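Local coordinates for quinoline 2-oxidoreductase small subunit (Pseudomonas putida, PDB 1T3Q), which carries two [2Fe-2S] clusters that pass electrons from the molybdenum centre towards the FAD of quinoline 2-oxidoreductase, a molybdenum hydroxylase, at the interface of chains A and B and the interface of chains A and C. Residues are numbered along the deposited sequence; one frame, centred on the assembly and turned at random. Chains: chain A, quinoline 2-oxidoreductase small subunit; chain B, quinoline 2-oxidoreductase medium subunit; chain C, quinoline 2-oxidoreductase large subunit.

Contacts 1, 2 and 4 join the small subunit to the medium subunit, while contact 3 joins it to the large one. The C-alpha centres of contacts 1 and 2 lie about 14 Å apart; contact 4 is about 13 Å from contact 1 and 15 Å from contact 2. A:Leu69, A:Thr70 and A:Gln74 serve contact 1, with A:Leu71 and A:Val73 of contact 2 interleaved among them. Contact 3 stands about 19 Å from contact 4 and 34 Å from contact 2, on the second iron-sulphur domain. The small subunit thus bridges its partners, holding its two clusters between the flavin and molybdenum subunits.

Contact 1: the interface of chains A and B. Residues chain A 65, 69-70, 74; chain B 32, 107-108.
The backbone of A:Met65 is extended in strand 63-66 and faces the loop residue B:Arg108, which follows helix 103-106 and runs past the first [2Fe-2S] domain, with its plant-ferredoxin type of cluster loop. On the medium subunit the setting is the FAD-binding domain of the molybdopterin dehydrogenase family. The arginine chain bends at chi3 (66°), and this turns its guanidinium in among residues of chain A. Arginine suits the place because its N-H groups point several ways and can meet a sulphur, a carbonyl and two waters. The side chain of A:Met65, straight beyond CG, crosses it at about a right angle; the thioether SD lies 3.5 Å from B:Arg108 CG. The same sulphur sits at the guanidinium edge and takes a weak hydrogen bond from NH2. Methionine fits here because its slim, polarisable chain can pack on methylenes and still meet an N-H. One face of the guanidinium receives the hydroxyl OG1 of A:Thr70, displaced towards the rim and 3.4 Å from B:Arg108 NE. That NE donates within its own subunit to the carbonyl of B:Gly32, an FAD-binding residue, with NE and O 3.1 Å apart, which helps fix the rotation of the planar group. Water 1 lies 3.1 Å from B:Arg108 NH1 and also meets the carbonyls of A:Leu69 and B:Gly32. Its link to the A:Gln74 side-chain oxygen OE1 is 2.8 Å long. Water 2 joins B:Arg108 NH2, 3.0 Å away, to the A:Gln74 carbonyl.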
# COMPACT_ATOMS: atom_id res chain seq x y z
N MET A 65 18.54 -20.80 18.23
CA MET A 65 19.45 -21.11 17.13
C MET A 65 19.45 -19.98 16.11
O MET A 65 18.46 -19.26 15.99
CB MET A 65 19.03 -22.40 16.42
CG MET A 65 19.13 -23.65 17.26
SD MET A 65 18.69 -25.12 16.32
CE MET A 65 18.70 -26.36 17.65
N LEU A 69 21.85 -19.53 9.86
CA LEU A 69 22.85 -20.60 9.77
C LEU A 69 22.20 -21.98 9.89
O LEU A 69 22.84 -22.95 10.29
CB LEU A 69 23.93 -20.42 10.84
CG LEU A 69 24.78 -19.15 10.73
CD1 LEU A 69 25.98 -19.30 11.65
CD2 LEU A 69 25.26 -18.93 9.29
N THR A 70 20.92 -22.04 9.55
CA THR A 70 20.17 -23.29 9.56
C THR A 70 19.53 -23.37 8.18
O THR A 70 18.87 -22.43 7.76
CB THR A 70 19.03 -23.28 10.61
OG1 THR A 70 19.57 -23.10 11.92
CG2 THR A 70 18.26 -24.61 10.57
N GLN A 74 16.48 -28.04 6.94
CA GLN A 74 16.82 -28.66 8.22
C GLN A 74 15.74 -28.42 9.27
O GLN A 74 15.89 -28.82 10.42
CB GLN A 74 18.18 -28.17 8.72
CG GLN A 74 19.33 -28.68 7.87
CD GLN A 74 20.68 -28.14 8.31
OE1 GLN A 74 20.87 -26.93 8.40
NE2 GLN A 74 21.62 -29.04 8.57
N GLY B 32 26.32 -29.23 12.01
CA GLY B 32 25.61 -28.13 12.63
C GLY B 32 25.48 -26.90 11.73
O GLY B 32 24.66 -26.01 11.99
N ASN B 107 24.21 -24.52 20.38
CA ASN B 107 23.06 -25.41 20.27
C ASN B 107 23.07 -26.17 18.95
O ASN B 107 22.33 -27.14 18.80
CB ASN B 107 21.76 -24.61 20.40
CG ASN B 107 21.43 -24.26 21.84
OD1 ASN B 107 20.65 -23.34 22.10
ND2 ASN B 107 22.01 -24.99 22.79
N ARG B 108 23.89 -25.74 18.00
CA ARG B 108 23.97 -26.41 16.70
C ARG B 108 25.34 -26.99 16.39
O ARG B 108 25.45 -28.05 15.77
CB ARG B 108 23.59 -25.44 15.57
CG ARG B 108 22.11 -25.07 15.52
CD ARG B 108 21.75 -24.43 14.18
NE ARG B 108 21.86 -25.38 13.06
CZ ARG B 108 20.98 -26.34 12.78
NH1 ARG B 108 21.18 -27.14 11.75
NH2 ARG B 108 19.90 -26.48 13.53
O HOH W 1 22.99 -25.72 9.68
O HOH W 2 17.38 -27.94 12.84

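Contact 2: the interface of chains A and B. Residues chain A 10, 27-28, 71, 73; chain B 6-8, 50.
A:Val73 lays its methyl CG2 over the middle of the B:Tyr8 ring, 3.6 Å from the ring centroid, in a CH-pi contact. The two side chains slide past each other in opposite directions, and a branched valine presents one compact methyl to the face. Around it, A:Met10 crosses the tyrosine at about a right angle with CE 4.0 Å from B:Tyr8 CD2, and A:Leu71 brings CD1 to the CD1 side of the ring. A:Pro27 fits between the two aromatic residues: its CB is 3.8 Å from B:Tyr8 CB and 3.7 Å from B:Phe6 CE1. A rigid proline ring keeps that wedge in shape. Further out, A:Leu71 reaches B:Phe6 CZ with CD2, while B:Leu50 backs the B:Phe6 ring by placing CD1 over one face near the rim. The tyrosine reaches this position with CG anti to the backbone N (chi1 174°), projecting from strand 7-9 towards chain A. An alanine at B:Tyr8 would probably leave A:Val73 and A:Met10 without the ring they pack on and open a gap beside A:Leu71. No polar atom reaches directly across, and water links the backbone polar groups and the phenol. Water 3 joins the A:Arg28 backbone N to the B:Phe6 carbonyl. At the other end, the phenol OH of B:Tyr8 lies 2.7 Å from water 4, which also meets the carbonyl O of A:Val73.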
# COMPACT_ATOMS: atom_id res chain seq x y z
N MET A 10 11.96 -28.74 -2.17
CA MET A 10 11.72 -29.83 -1.25
C MET A 10 10.57 -29.52 -0.29
O MET A 10 10.46 -28.41 0.23
CB MET A 10 12.99 -30.14 -0.46
CG MET A 10 14.12 -30.72 -1.31
SD MET A 10 15.58 -31.10 -0.34
CE MET A 10 14.99 -32.49 0.64
N PRO A 27 17.24 -26.18 -1.21
CA PRO A 27 18.26 -26.39 -0.17
C PRO A 27 19.13 -25.15 0.08
O PRO A 27 19.57 -24.92 1.20
CB PRO A 27 19.07 -27.56 -0.72
CG PRO A 27 18.05 -28.34 -1.51
CD PRO A 27 17.29 -27.24 -2.23
N ARG A 28 19.34 -24.36 -0.97
CA ARG A 28 20.18 -23.16 -0.88
C ARG A 28 19.62 -22.01 -0.05
O ARG A 28 20.31 -21.01 0.17
CB ARG A 28 20.48 -22.62 -2.29
CG ARG A 28 19.28 -21.97 -2.98
CD ARG A 28 19.62 -21.49 -4.39
NE ARG A 28 20.79 -20.61 -4.40
CZ ARG A 28 21.33 -20.10 -5.51
NH1 ARG A 28 22.39 -19.31 -5.43
NH2 ARG A 28 20.81 -20.37 -6.70
N LEU A 71 19.72 -24.47 7.45
CA LEU A 71 19.09 -24.57 6.14
C LEU A 71 17.59 -24.70 6.38
O LEU A 71 17.17 -25.32 7.36
CB LEU A 71 19.59 -25.81 5.37
CG LEU A 71 21.08 -25.94 5.03
CD1 LEU A 71 21.29 -27.22 4.23
CD2 LEU A 71 21.55 -24.74 4.21
N VAL A 73 15.64 -26.50 4.84
CA VAL A 73 15.32 -27.92 4.79
C VAL A 73 15.65 -28.65 6.10
O VAL A 73 15.14 -29.74 6.35
CB VAL A 73 16.02 -28.65 3.60
CG1 VAL A 73 15.51 -28.09 2.29
CG2 VAL A 73 17.53 -28.51 3.70
N PHE B 6 22.82 -25.97 -4.46
CA PHE B 6 23.26 -27.34 -4.17
C PHE B 6 22.07 -28.23 -3.82
O PHE B 6 21.01 -27.74 -3.43
CB PHE B 6 24.29 -27.35 -3.02
CG PHE B 6 23.83 -26.64 -1.78
CD1 PHE B 6 22.90 -27.22 -0.92
CD2 PHE B 6 24.30 -25.36 -1.48
CE1 PHE B 6 22.45 -26.55 0.22
CE2 PHE B 6 23.86 -24.68 -0.35
CZ PHE B 6 22.93 -25.27 0.50
N SER B 7 22.24 -29.54 -3.97
CA SER B 7 21.17 -30.47 -3.63
C SER B 7 21.38 -30.87 -2.17
O SER B 7 22.39 -30.51 -1.57
CB SER B 7 21.21 -31.71 -4.53
OG SER B 7 22.45 -32.38 -4.41
N TYR B 8 20.43 -31.61 -1.61
CA TYR B 8 20.51 -32.00 -0.21
C TYR B 8 20.02 -33.41 0.06
O TYR B 8 19.02 -33.84 -0.51
CB TYR B 8 19.69 -31.01 0.63
CG TYR B 8 19.55 -31.36 2.10
CD1 TYR B 8 20.51 -30.95 3.03
CD2 TYR B 8 18.44 -32.06 2.56
CE1 TYR B 8 20.35 -31.22 4.39
CE2 TYR B 8 18.27 -32.34 3.92
CZ TYR B 8 19.23 -31.91 4.83
OH TYR B 8 19.05 -32.18 6.17
N LEU B 50 24.87 -31.19 -0.29
CA LEU B 50 25.23 -31.22 1.12
C LEU B 50 24.61 -32.47 1.71
O LEU B 50 23.41 -32.71 1.56
CB LEU B 50 24.73 -29.98 1.86
CG LEU B 50 25.42 -28.66 1.50
CD1 LEU B 50 24.96 -27.58 2.47
CD2 LEU B 50 26.93 -28.83 1.58
O HOH W 3 19.56 -25.21 -3.82
O HOH W 4 16.53 -32.56 7.11

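Contact 3: the interface of chains A and C. Residues chain A 143; chain C 197-200, 255, 370, 685, 693, 711, 713-714.
The guanidinium of A:Arg143 is sandwiched within the large subunit: C:Ile713 CG2 lies over one face, towards the rim, and the phenol OH of C:Tyr370 over the other. At its edge, in plane, stand the carbonyl of C:Ser197 and the carboxylate carbon of C:Glu693. The glutamate meets it tip to tip, in an end-on salt bridge. A:Arg143 NH2 is 2.8 Å from C:Glu693 OE1, and NH1 is 3.0 Å from C:Glu693 OE2; both bonds are nearly straight and approach the syn side, although the planes are turned 36° apart. A:Arg143 NE donates to C:Ala198 O, 2.8 Å away and in the guanidinium plane. Arginine suits the pocket because its flat group bonds in plane to a carboxylate and a carbonyl, while its faces take a methyl and a hydroxyl. Its CG is anti to the backbone N (chi1 -173°). Bends at chi2 and chi3 lead the chain inward past C:Phe255 CE2, 3.4 Å from A:Arg143 CG. C:Gln685 crosses it at about a right angle and sets NE2 above the C:Phe255 ring. Behind the carboxylate, C:Tyr711 OH donates to C:Glu693 OE2 from the anti side and positions it. A leucine in place of A:Arg143 would probably leave C:Glu693 and the C:Ala198 carbonyl without their partner. A:Arg143 lies between cluster ligands A:Cys142 and A:Cys144, and C:Phe255 and C:Tyr370 line the molybdenum pocket, so the contact ties the second cluster's loop to the catalytic centre.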
# COMPACT_ATOMS: atom_id res chain seq x y z
N ARG A 143 22.39 -1.92 18.45
CA ARG A 143 23.13 -0.71 18.15
C ARG A 143 22.46 0.56 18.69
O ARG A 143 23.06 1.64 18.67
CB ARG A 143 23.29 -0.58 16.63
CG ARG A 143 24.20 0.54 16.16
CD ARG A 143 25.59 0.42 16.78
NE ARG A 143 26.63 0.86 15.85
CZ ARG A 143 27.92 0.91 16.16
NH1 ARG A 143 28.81 1.31 15.26
NH2 ARG A 143 28.34 0.57 17.38
N SER C 197 32.09 2.45 11.09
CA SER C 197 30.85 2.34 10.35
C SER C 197 29.70 2.54 11.33
O SER C 197 29.81 2.14 12.49
CB SER C 197 30.72 0.94 9.72
OG SER C 197 29.43 0.77 9.15
N ALA C 198 28.62 3.17 10.88
CA ALA C 198 27.46 3.38 11.73
C ALA C 198 26.97 1.99 12.14
O ALA C 198 26.38 1.80 13.20
CB ALA C 198 26.37 4.13 10.97
N CYS C 199 27.23 1.03 11.26
CA CYS C 199 26.86 -0.36 11.48
C CYS C 199 25.48 -0.57 12.11
O CYS C 199 25.35 -1.16 13.19
CB CYS C 199 27.95 -1.04 12.33
SG CYS C 199 27.90 -2.86 12.34
N PRO C 200 24.42 -0.07 11.46
CA PRO C 200 23.08 -0.26 12.03
C PRO C 200 22.75 -1.75 11.88
O PRO C 200 23.25 -2.39 10.96
CB PRO C 200 22.21 0.62 11.13
CG PRO C 200 22.91 0.52 9.80
CD PRO C 200 24.36 0.68 10.20
N PHE C 255 21.55 6.42 12.40
CA PHE C 255 22.74 7.03 12.97
C PHE C 255 23.54 7.88 11.99
O PHE C 255 24.73 8.08 12.18
CB PHE C 255 23.65 5.93 13.54
CG PHE C 255 22.91 4.93 14.38
CD1 PHE C 255 22.36 5.30 15.60
CD2 PHE C 255 22.73 3.62 13.94
CE1 PHE C 255 21.63 4.39 16.37
CE2 PHE C 255 22.01 2.69 14.70
CZ PHE C 255 21.45 3.08 15.91
N TYR C 370 28.04 10.27 10.65
CA TYR C 370 27.77 9.25 11.65
C TYR C 370 27.67 10.00 12.97
O TYR C 370 28.52 10.83 13.30
CB TYR C 370 28.89 8.20 11.70
CG TYR C 370 28.78 7.22 12.86
CD1 TYR C 370 27.55 6.65 13.21
CD2 TYR C 370 29.91 6.85 13.59
CE1 TYR C 370 27.46 5.73 14.27
CE2 TYR C 370 29.83 5.93 14.64
CZ TYR C 370 28.60 5.38 14.97
OH TYR C 370 28.52 4.48 16.02
N GLN C 685 27.90 3.30 21.67
CA GLN C 685 28.61 3.50 20.40
C GLN C 685 29.95 4.18 20.64
O GLN C 685 30.92 3.92 19.93
CB GLN C 685 27.75 4.33 19.43
CG GLN C 685 26.59 3.52 18.83
CD GLN C 685 25.67 4.36 17.96
OE1 GLN C 685 25.31 5.48 18.34
NE2 GLN C 685 25.27 3.83 16.82
N GLU C 693 35.92 -0.64 17.71
CA GLU C 693 35.67 -0.47 16.28
C GLU C 693 36.69 0.22 15.38
O GLU C 693 37.24 1.27 15.72
CB GLU C 693 34.34 0.25 16.08
CG GLU C 693 33.19 -0.34 16.88
CD GLU C 693 31.93 0.49 16.78
OE1 GLU C 693 31.12 0.43 17.73
OE2 GLU C 693 31.74 1.18 15.76
N TYR C 711 34.91 -6.57 12.56
CA TYR C 711 34.45 -5.26 13.01
C TYR C 711 33.67 -5.52 14.28
O TYR C 711 32.54 -6.01 14.24
CB TYR C 711 33.54 -4.59 11.98
CG TYR C 711 33.27 -3.14 12.31
CD1 TYR C 711 34.23 -2.16 12.05
CD2 TYR C 711 32.08 -2.76 12.93
CE1 TYR C 711 34.01 -0.83 12.41
CE2 TYR C 711 31.86 -1.42 13.30
CZ TYR C 711 32.83 -0.47 13.04
OH TYR C 711 32.63 0.84 13.42
N ILE C 713 31.56 -4.49 17.45
CA ILE C 713 30.73 -3.47 18.07
C ILE C 713 30.42 -3.96 19.49
O ILE C 713 30.43 -5.16 19.77
CB ILE C 713 29.41 -3.20 17.31
CG1 ILE C 713 28.59 -4.48 17.19
CG2 ILE C 713 29.72 -2.57 15.94
CD1 ILE C 713 27.19 -4.23 16.66
N PRO C 714 30.15 -3.03 20.40
CA PRO C 714 29.86 -3.42 21.78
C PRO C 714 28.71 -4.39 22.04
O PRO C 714 27.68 -4.38 21.38
CB PRO C 714 29.68 -2.08 22.51
CG PRO C 714 29.43 -1.08 21.41
CD PRO C 714 30.27 -1.57 20.27

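Contact 4: the interface of chains A and B. Residues chain A 30, 48-50; chain B 1-2, 41.
B:Met1 against A:Glu49 and A:Gln50 is the closely packed part of this contact. The methionine runs alongside A:Glu49 in the opposite direction, with CG 3.9 Å from A:Glu49 CB. Bends at chi2 and chi3 (130° and -125°) carry its methyl CE to within 3.5 Å of A:Gln50 CG, and the sulphur rests near the A:Cys48 carbonyl without a hydrogen bond; a flexible methionine can follow this uneven surface. B:Ala41, at the end of helix 36-41, is small enough to let the A:Gln50 amide come close. The polar group beside it is more thinly covered, though its bonds are short. A:Glu49 and B:Lys2 form a salt bridge in which the ammonium NZ is 2.8 Å from the carboxylate OE1. The lysine comes from the syn side, 21° out of the carboxylate plane. On the anti lone pair of the same oxygen sits A:His30, its NE2 2.9 Å from A:Glu49 OE1 and the bond nearly straight, with OE1 in the ring plane. Two donors therefore grip OE1 and fix the turn of the carboxylate, and an extended acid is long enough to span from its loop to both. The arrangement is likely to favour a negatively charged glutamate. A:Cys48 begins the CX4CX2C loop of the first cluster, and A:His30 immediately precedes helix 31-39, so the amino terminus of chain B lies against the ferredoxin-type cluster loop, whose A:Gln50 also lines the FAD pocket.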
# COMPACT_ATOMS: atom_id res chain seq x y z
N HIS A 30 18.34 -20.39 3.47
CA HIS A 30 18.41 -20.63 4.90
C HIS A 30 17.03 -20.44 5.54
O HIS A 30 16.11 -19.90 4.91
CB HIS A 30 19.49 -19.77 5.60
CG HIS A 30 19.45 -18.31 5.28
ND1 HIS A 30 18.34 -17.52 5.48
CD2 HIS A 30 20.43 -17.47 4.87
CE1 HIS A 30 18.64 -16.26 5.22
NE2 HIS A 30 19.90 -16.20 4.84
N CYS A 48 23.20 -9.95 9.43
CA CYS A 48 24.56 -10.29 9.03
C CYS A 48 24.70 -11.59 8.23
O CYS A 48 25.60 -11.71 7.41
CB CYS A 48 25.48 -10.39 10.26
SG CYS A 48 25.23 -11.89 11.27
N GLU A 49 23.82 -12.56 8.50
CA GLU A 49 23.87 -13.86 7.82
C GLU A 49 25.19 -14.60 8.04
O GLU A 49 25.61 -15.42 7.22
CB GLU A 49 23.60 -13.68 6.31
CG GLU A 49 22.14 -13.35 6.01
CD GLU A 49 21.86 -13.00 4.55
OE1 GLU A 49 21.03 -13.70 3.93
OE2 GLU A 49 22.45 -12.03 4.04
N GLN A 50 25.83 -14.31 9.17
CA GLN A 50 27.10 -14.93 9.54
C GLN A 50 27.05 -15.51 10.95
O GLN A 50 28.07 -15.98 11.46
CB GLN A 50 28.25 -13.92 9.45
CG GLN A 50 28.71 -13.63 8.04
CD GLN A 50 29.46 -14.80 7.43
OE1 GLN A 50 30.52 -15.20 7.91
NE2 GLN A 50 28.91 -15.35 6.35
N MET B 1 25.78 -12.78 -0.80
CA MET B 1 25.81 -13.36 0.57
C MET B 1 24.82 -14.53 0.68
O MET B 1 24.68 -15.13 1.74
CB MET B 1 25.49 -12.28 1.61
CG MET B 1 25.50 -12.75 3.05
SD MET B 1 26.50 -11.68 4.11
CE MET B 1 27.61 -12.90 4.84
N LYS B 2 24.13 -14.84 -0.41
CA LYS B 2 23.21 -15.96 -0.42
C LYS B 2 24.04 -17.18 -0.85
O LYS B 2 24.93 -17.05 -1.69
CB LYS B 2 22.06 -15.74 -1.41
CG LYS B 2 21.16 -14.54 -1.10
CD LYS B 2 20.58 -14.61 0.31
CE LYS B 2 19.68 -13.42 0.59
NZ LYS B 2 19.09 -13.47 1.97
N ALA B 41 27.91 -18.57 2.58
CA ALA B 41 27.39 -17.21 2.49
C ALA B 41 28.39 -16.31 1.77
O ALA B 41 28.01 -15.39 1.05
CB ALA B 41 27.09 -16.66 3.89